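Local atomic coordinates of virulent strain associated lipoprotein (Borreliella spielmanii A14S, PDB entry 6FZZ), a protein that is a plasmid-encoded outer surface lipoprotein of the PFam54 family that may bind glutathione, as its Borrelia burgdorferi counterpart does. Residues Leu51-Ser55 / Glu64-Asp68; Leu79-Ile83 / Ser112-Gly117; Tyr48-Ala52 / Leu92-Ser96. All blocks are in the same frame, centred on the assembly; numbering follows the deposited sequence.

Interaction 1: Leu51-Ser55 / Glu64-Asp68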
# COMPACT_ATOMS: atom_id res chain seq x y z
N LEU A 51 -4.45 -5.92 15.29
CA LEU A 51 -4.50 -7.31 15.75
C LEU A 51 -4.56 -8.25 14.54
O LEU A 51 -4.23 -9.45 14.66
CB LEU A 51 -5.70 -7.57 16.65
CG LEU A 51 -5.71 -7.12 18.14
CD1 LEU A 51 -7.00 -7.64 18.80
CD2 LEU A 51 -4.53 -7.61 18.96
N ALA A 52 -4.96 -7.70 13.38
CA ALA A 52 -5.01 -8.43 12.12
C ALA A 52 -3.71 -9.14 11.77
O ALA A 52 -3.72 -10.26 11.13
CB ALA A 52 -5.45 -7.49 11.02
N PHE A 53 -2.58 -8.53 12.17
CA PHE A 53 -1.27 -9.14 11.93
C PHE A 53 -1.18 -10.56 12.49
O PHE A 53 -0.54 -11.44 11.89
CB PHE A 53 -0.15 -8.27 12.50
CG PHE A 53 0.04 -6.96 11.79
CD1 PHE A 53 -0.14 -6.84 10.40
CD2 PHE A 53 0.48 -5.86 12.50
CE1 PHE A 53 0.06 -5.64 9.75
CE2 PHE A 53 0.72 -4.65 11.86
CZ PHE A 53 0.51 -4.53 10.49
N LYS A 54 -1.81 -10.78 13.63
CA LYS A 54 -1.73 -12.09 14.31
C LYS A 54 -2.53 -13.15 13.57
O LYS A 54 -2.30 -14.31 13.79
CB LYS A 54 -2.22 -12.02 15.76
CG LYS A 54 -1.31 -11.24 16.64
CD LYS A 54 -1.91 -11.05 18.01
CE LYS A 54 -1.07 -10.08 18.84
NZ LYS A 54 -1.56 -10.05 20.25
N SER A 55 -3.41 -12.76 12.66
CA SER A 55 -4.17 -13.75 11.94
C SER A 55 -3.70 -13.96 10.49
O SER A 55 -4.36 -14.60 9.68
CB SER A 55 -5.67 -13.40 12.07
OG SER A 55 -6.04 -12.83 10.88
N GLU A 64 5.62 -18.50 10.51
CA GLU A 64 5.36 -17.47 11.53
C GLU A 64 4.18 -16.55 11.10
O GLU A 64 3.70 -16.63 9.97
CB GLU A 64 6.67 -16.68 11.85
CG GLU A 64 7.07 -15.59 10.83
CD GLU A 64 7.65 -16.04 9.48
OE1 GLU A 64 7.42 -17.19 9.08
OE2 GLU A 64 8.35 -15.22 8.78
N THR A 65 3.68 -15.71 12.01
CA THR A 65 2.67 -14.71 11.63
C THR A 65 3.34 -13.37 11.25
O THR A 65 4.52 -13.17 11.50
CB THR A 65 1.64 -14.38 12.72
OG1 THR A 65 2.28 -13.73 13.79
CG2 THR A 65 0.96 -15.60 13.20
N VAL A 66 2.54 -12.51 10.60
CA VAL A 66 3.00 -11.17 10.25
C VAL A 66 3.27 -10.39 11.54
O VAL A 66 4.04 -9.40 11.56
CB VAL A 66 1.96 -10.49 9.33
CG1 VAL A 66 2.17 -8.97 9.22
CG2 VAL A 66 2.03 -11.15 7.96
N SER A 67 2.60 -10.79 12.64
CA SER A 67 2.87 -10.16 13.91
C SER A 67 4.28 -10.51 14.51
O SER A 67 4.84 -9.74 15.31
CB SER A 67 1.79 -10.55 14.97
OG SER A 67 2.12 -9.86 16.14
N ASP A 68 4.85 -11.65 14.12
CA ASP A 68 6.13 -12.12 14.64
C ASP A 68 7.24 -11.31 14.03
O ASP A 68 7.05 -10.63 12.99
CB ASP A 68 6.37 -13.58 14.34
CG ASP A 68 5.49 -14.51 15.15
OD1 ASP A 68 5.44 -14.29 16.37
OD2 ASP A 68 4.81 -15.39 14.58

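Interaction 2: Leu79-Ile83 / Ser112-Gly117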
# COMPACT_ATOMS: atom_id res chain seq x y z
N LEU A 79 4.96 -2.27 4.94
CA LEU A 79 4.13 -2.01 3.75
C LEU A 79 2.70 -1.69 4.19
O LEU A 79 1.99 -0.89 3.55
CB LEU A 79 4.17 -3.17 2.81
CG LEU A 79 5.55 -3.41 2.14
CD1 LEU A 79 5.58 -4.70 1.36
CD2 LEU A 79 5.97 -2.27 1.18
N THR A 80 2.27 -2.31 5.30
CA THR A 80 0.96 -2.01 5.90
C THR A 80 0.84 -0.54 6.37
O THR A 80 -0.14 0.13 6.08
CB THR A 80 0.61 -3.00 7.06
OG1 THR A 80 0.59 -4.36 6.57
CG2 THR A 80 -0.77 -2.68 7.61
N TYR A 81 1.86 -0.06 7.09
CA TYR A 81 1.93 1.32 7.56
C TYR A 81 1.94 2.28 6.34
O TYR A 81 1.39 3.39 6.39
CB TYR A 81 3.18 1.51 8.43
CG TYR A 81 3.23 0.54 9.61
CD1 TYR A 81 2.04 0.17 10.24
CD2 TYR A 81 4.42 0.07 10.13
CE1 TYR A 81 2.06 -0.69 11.30
CE2 TYR A 81 4.45 -0.79 11.21
CZ TYR A 81 3.26 -1.17 11.78
OH TYR A 81 3.17 -2.02 12.87
N GLY A 82 2.54 1.84 5.25
CA GLY A 82 2.55 2.61 4.02
C GLY A 82 1.17 2.80 3.37
O GLY A 82 0.79 3.91 3.03
N ILE A 83 0.44 1.70 3.18
CA ILE A 83 -0.83 1.73 2.50
C ILE A 83 -1.89 2.33 3.41
O ILE A 83 -2.83 3.01 2.94
CB ILE A 83 -1.26 0.32 1.97
CG1 ILE A 83 -2.46 0.44 1.00
CG2 ILE A 83 -1.67 -0.64 3.07
CD1 ILE A 83 -2.13 1.10 -0.31
N SER A 112 -3.58 -5.55 -0.45
CA SER A 112 -3.19 -4.17 -0.21
C SER A 112 -1.69 -4.09 -0.12
O SER A 112 -1.06 -3.19 -0.70
CB SER A 112 -3.74 -3.67 1.19
OG SER A 112 -5.08 -3.78 1.13
N ILE A 113 -1.09 -5.03 0.60
CA ILE A 113 0.33 -5.03 0.84
C ILE A 113 1.08 -5.44 -0.43
O ILE A 113 2.21 -5.02 -0.63
CB ILE A 113 0.64 -5.89 2.10
CG1 ILE A 113 0.58 -5.03 3.35
CG2 ILE A 113 1.91 -6.65 1.98
CD1 ILE A 113 -0.83 -4.61 3.71
N THR A 114 0.48 -6.24 -1.31
CA THR A 114 1.09 -6.55 -2.56
C THR A 114 1.16 -5.28 -3.45
O THR A 114 2.20 -4.98 -4.06
CB THR A 114 0.34 -7.71 -3.27
OG1 THR A 114 0.38 -8.85 -2.44
CG2 THR A 114 0.94 -8.07 -4.67
N LEU A 115 0.06 -4.53 -3.48
CA LEU A 115 0.01 -3.29 -4.22
C LEU A 115 1.13 -2.34 -3.68
O LEU A 115 1.97 -1.84 -4.43
CB LEU A 115 -1.41 -2.67 -4.10
CG LEU A 115 -1.61 -1.35 -4.87
CD1 LEU A 115 -3.08 -0.97 -4.92
CD2 LEU A 115 -0.86 -0.19 -4.22
N GLU A 116 1.18 -2.18 -2.35
CA GLU A 116 2.18 -1.33 -1.75
C GLU A 116 3.58 -1.80 -2.06
O GLU A 116 4.48 -0.99 -2.34
CB GLU A 116 1.97 -1.19 -0.28
CG GLU A 116 2.86 -0.11 0.30
CD GLU A 116 2.30 1.28 0.14
OE1 GLU A 116 1.11 1.46 -0.24
OE2 GLU A 116 3.04 2.21 0.49
N GLY A 117 3.77 -3.11 -2.06
CA GLY A 117 5.05 -3.69 -2.31
C GLY A 117 5.50 -3.40 -3.73
O GLY A 117 6.67 -3.31 -3.99

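Interaction 3: Tyr48-Ala52 / Leu92-Ser96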
# COMPACT_ATOMS: atom_id res chain seq x y z
N TYR A 48 0.35 -0.88 17.04
CA TYR A 48 -0.67 0.16 16.76
C TYR A 48 -2.10 -0.38 16.81
O TYR A 48 -2.97 0.22 16.19
CB TYR A 48 -0.42 0.88 15.39
CG TYR A 48 0.98 1.49 15.21
CD1 TYR A 48 1.34 2.70 15.85
CD2 TYR A 48 1.95 0.88 14.42
CE1 TYR A 48 2.58 3.25 15.71
CE2 TYR A 48 3.23 1.43 14.28
CZ TYR A 48 3.52 2.64 14.91
OH TYR A 48 4.77 3.20 14.80
N GLY A 49 -2.29 -1.47 17.57
CA GLY A 49 -3.50 -2.18 17.81
C GLY A 49 -3.99 -2.97 16.57
O GLY A 49 -5.19 -3.28 16.46
N ILE A 50 -3.08 -3.25 15.63
CA ILE A 50 -3.43 -3.99 14.41
C ILE A 50 -3.38 -5.45 14.70
O ILE A 50 -2.38 -6.16 14.44
CB ILE A 50 -2.52 -3.61 13.21
CG1 ILE A 50 -2.72 -2.12 12.90
CG2 ILE A 50 -2.92 -4.40 11.98
CD1 ILE A 50 -1.66 -1.50 11.98
N LEU A 51 -4.45 -5.92 15.29
CA LEU A 51 -4.50 -7.31 15.75
C LEU A 51 -4.56 -8.25 14.54
O LEU A 51 -4.23 -9.45 14.66
CB LEU A 51 -5.70 -7.57 16.65
CG LEU A 51 -5.71 -7.12 18.14
CD1 LEU A 51 -7.00 -7.64 18.80
CD2 LEU A 51 -4.53 -7.61 18.96
N ALA A 52 -4.96 -7.70 13.38
CA ALA A 52 -5.01 -8.43 12.12
C ALA A 52 -3.71 -9.14 11.77
O ALA A 52 -3.72 -10.26 11.13
CB ALA A 52 -5.45 -7.49 11.02
N LEU A 92 -6.08 3.15 12.66
CA LEU A 92 -5.42 1.85 12.42
C LEU A 92 -6.09 0.71 13.18
O LEU A 92 -6.36 -0.36 12.62
CB LEU A 92 -3.92 1.91 12.79
CG LEU A 92 -3.03 2.77 11.90
CD1 LEU A 92 -1.60 2.88 12.42
CD2 LEU A 92 -3.01 2.25 10.49
N LYS A 93 -6.36 0.92 14.48
CA LYS A 93 -6.92 -0.15 15.30
C LYS A 93 -8.36 -0.39 14.83
O LYS A 93 -8.81 -1.50 14.74
CB LYS A 93 -6.89 0.26 16.81
CG LYS A 93 -7.74 -0.69 17.68
CD LYS A 93 -8.20 -0.09 19.01
CE LYS A 93 -7.10 0.66 19.74
NZ LYS A 93 -7.45 0.87 21.17
N ARG A 94 -9.09 0.66 14.54
CA ARG A 94 -10.46 0.51 14.10
C ARG A 94 -10.53 -0.17 12.73
O ARG A 94 -11.38 -1.01 12.53
CB ARG A 94 -11.13 1.88 14.05
CG ARG A 94 -12.51 1.93 13.44
CD ARG A 94 -13.52 0.88 13.90
NE ARG A 94 -13.75 0.86 15.34
CZ ARG A 94 -14.63 0.06 15.93
NH1 ARG A 94 -15.38 -0.78 15.21
NH2 ARG A 94 -14.78 0.10 17.25
N PHE A 95 -9.65 0.20 11.80
CA PHE A 95 -9.60 -0.50 10.54
C PHE A 95 -9.43 -2.00 10.75
O PHE A 95 -10.11 -2.83 10.14
CB PHE A 95 -8.45 0.03 9.68
CG PHE A 95 -8.39 -0.57 8.29
CD1 PHE A 95 -9.31 -0.20 7.31
CD2 PHE A 95 -7.43 -1.52 7.97
CE1 PHE A 95 -9.25 -0.79 6.04
CE2 PHE A 95 -7.36 -2.08 6.71
CZ PHE A 95 -8.24 -1.70 5.75
N SER A 96 -8.47 -2.36 11.59
CA SER A 96 -8.21 -3.77 11.85
C SER A 96 -9.45 -4.48 12.41
O SER A 96 -9.80 -5.60 11.98
CB SER A 96 -6.99 -3.88 12.78
OG SER A 96 -6.77 -5.16 13.26
O HOH W 1 -7.67 -4.94 15.80

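Interaction 1: Leu51-Ser55 / Glu64-Asp68
F53 and S67 bring their backbones to 4.7 Å between CA atoms, where a short 3-10 turn (51-54) meets a type I beta turn running from T65 to D68. The one hydrogen bond across, S67 N to F53 O at 3.3 Å, is bent to 131° and weak, so apolar contact does much of the joining. The F53 ring, its CG anti to the carbonyl carbon (chi1 -68°), swings over to V66, whose CG1 meets F53 CD1 obliquely at 3.4 Å. On the other flank K54 runs its extended chain past S67, and K54 CG lies 3.6 Å from S67 CB; the S67 hydroxyl itself bonds to Q47. T65 CG2 adds a contact of 3.6 Å to K54 O. The beta turn is stiffened from within: T65 N donates to D68 OD2 at 2.8 Å and 164°, reaching the anti side of the carboxylate, while D68 N bonds back to T65 O. The whole contact pinches the long loop between helix 15-41 and helix 71-83. Helix 71-83 lies against it, with R77, T80 and Y81 touching F53, Y76 touching V66, and R77 NH1 binding the carbonyls of V66 and D68.

Interaction 2: Leu79-Ile83 / Ser112-Gly117
I83 of helix 71-83 is a knob in a hole formed by S112, I113, L115 and E116 of helix 105-126, the short segments crossing at 89° with their axes 8.8 Å apart. With CG1 anti to its backbone N (chi1 -168°), I83 sends CD1 toward the L115 and E116 side of the hole and CG2 toward S112 and I113. I83 CD1 comes to 4.3 Å from L115 CD2, and its CG2 packs on I113 CD1. I113 in turn lays its CG1-CD1 arm across T80, I113 CD1 reaching T80 OG1 at 3.2 Å, a hydroxyl already bonded to Y76 O. L79 packs its two methyls over G117, whose CA sits 3.8 Å from L79 CD1. E116 bends at chi2 (83°), so that its stem passes L79 O and its carboxylate reaches G82 and I83; E116 OE1 is 3.3 Å from I83 CD1. G82 presents bare backbone there, with its C atom 3.5 Å from E116 OE2. No hydrogen bond or salt bridge joins the two segments. The buried carboxylate instead pairs through OE2 with K155 of helix 138-170, which also binds G82 O; that outside partner probably stabilises the charged form of E116 within an otherwise largely apolar crossing.

Interaction 3: Tyr48-Ala52 / Leu92-Ser96
An inverse gamma turn centred on I50 sets segment 48-52 against helix 89-102, and S96 supplies the polar grip. A chi1 of 170° swings the S96 hydroxyl away from its own amide toward the start of the 3-10 turn, where A52 N donates to S96 OG over 3.1 Å at an angle of 152°. S96 OG also lies 2.7 Å from a water, which donates to G49 O. One serine hydroxyl thus holds the loop at two points, directly at A52 and through solvent at G49. The gamma turn closes through a weak bond from L51 N to G49 O. This all-helical chain is the C-terminal part of the lipoprotein, and in its BbCRASP-1-type family region the contact joins a long connection to the helix that follows helix 71-83. A CB on G49 would crowd K93 CB, and its absence lets the CA atoms of G49 and K93 close to 4.7 Å; the aliphatic CB and CG of K93 lie against G49 O while its amine end turns off elsewhere. Y48 and L92 run side by side in the same direction, and L92 CD1 meets Y48 CB at 3.8 Å and approaches the adjoining ring obliquely. I50 crosses L92, with I50 CD1 lying 4.2 Å from L92 CB. Farther along Y48, the phenol OH bonds to K39 O of helix 15-41, and its ring meets that of Y81 edge-to-face.

How the interactions relate
From the N terminus, the chain leaves helix 15-41 and enters the long loop from which interactions 1 and 3 both start, sharing L51 and A52. Interaction 1 closes first, folding the loop on itself over eight intervening residues. Interaction 3 reaches past helix 71-83 to helix 89-102, so interaction 1 closes inside its span. Interaction 2 opens inside that span too but closes beyond it, on helix 105-126: the two cross, whereas interactions 1 and 2 follow in series. T80 and Y81 of helix 71-83 connect interaction 2 with the other two, Y81 also packing on I50. Interaction 3 ties the loop to helix 89-102, and interaction 2 ties helix 71-83 to helix 105-126.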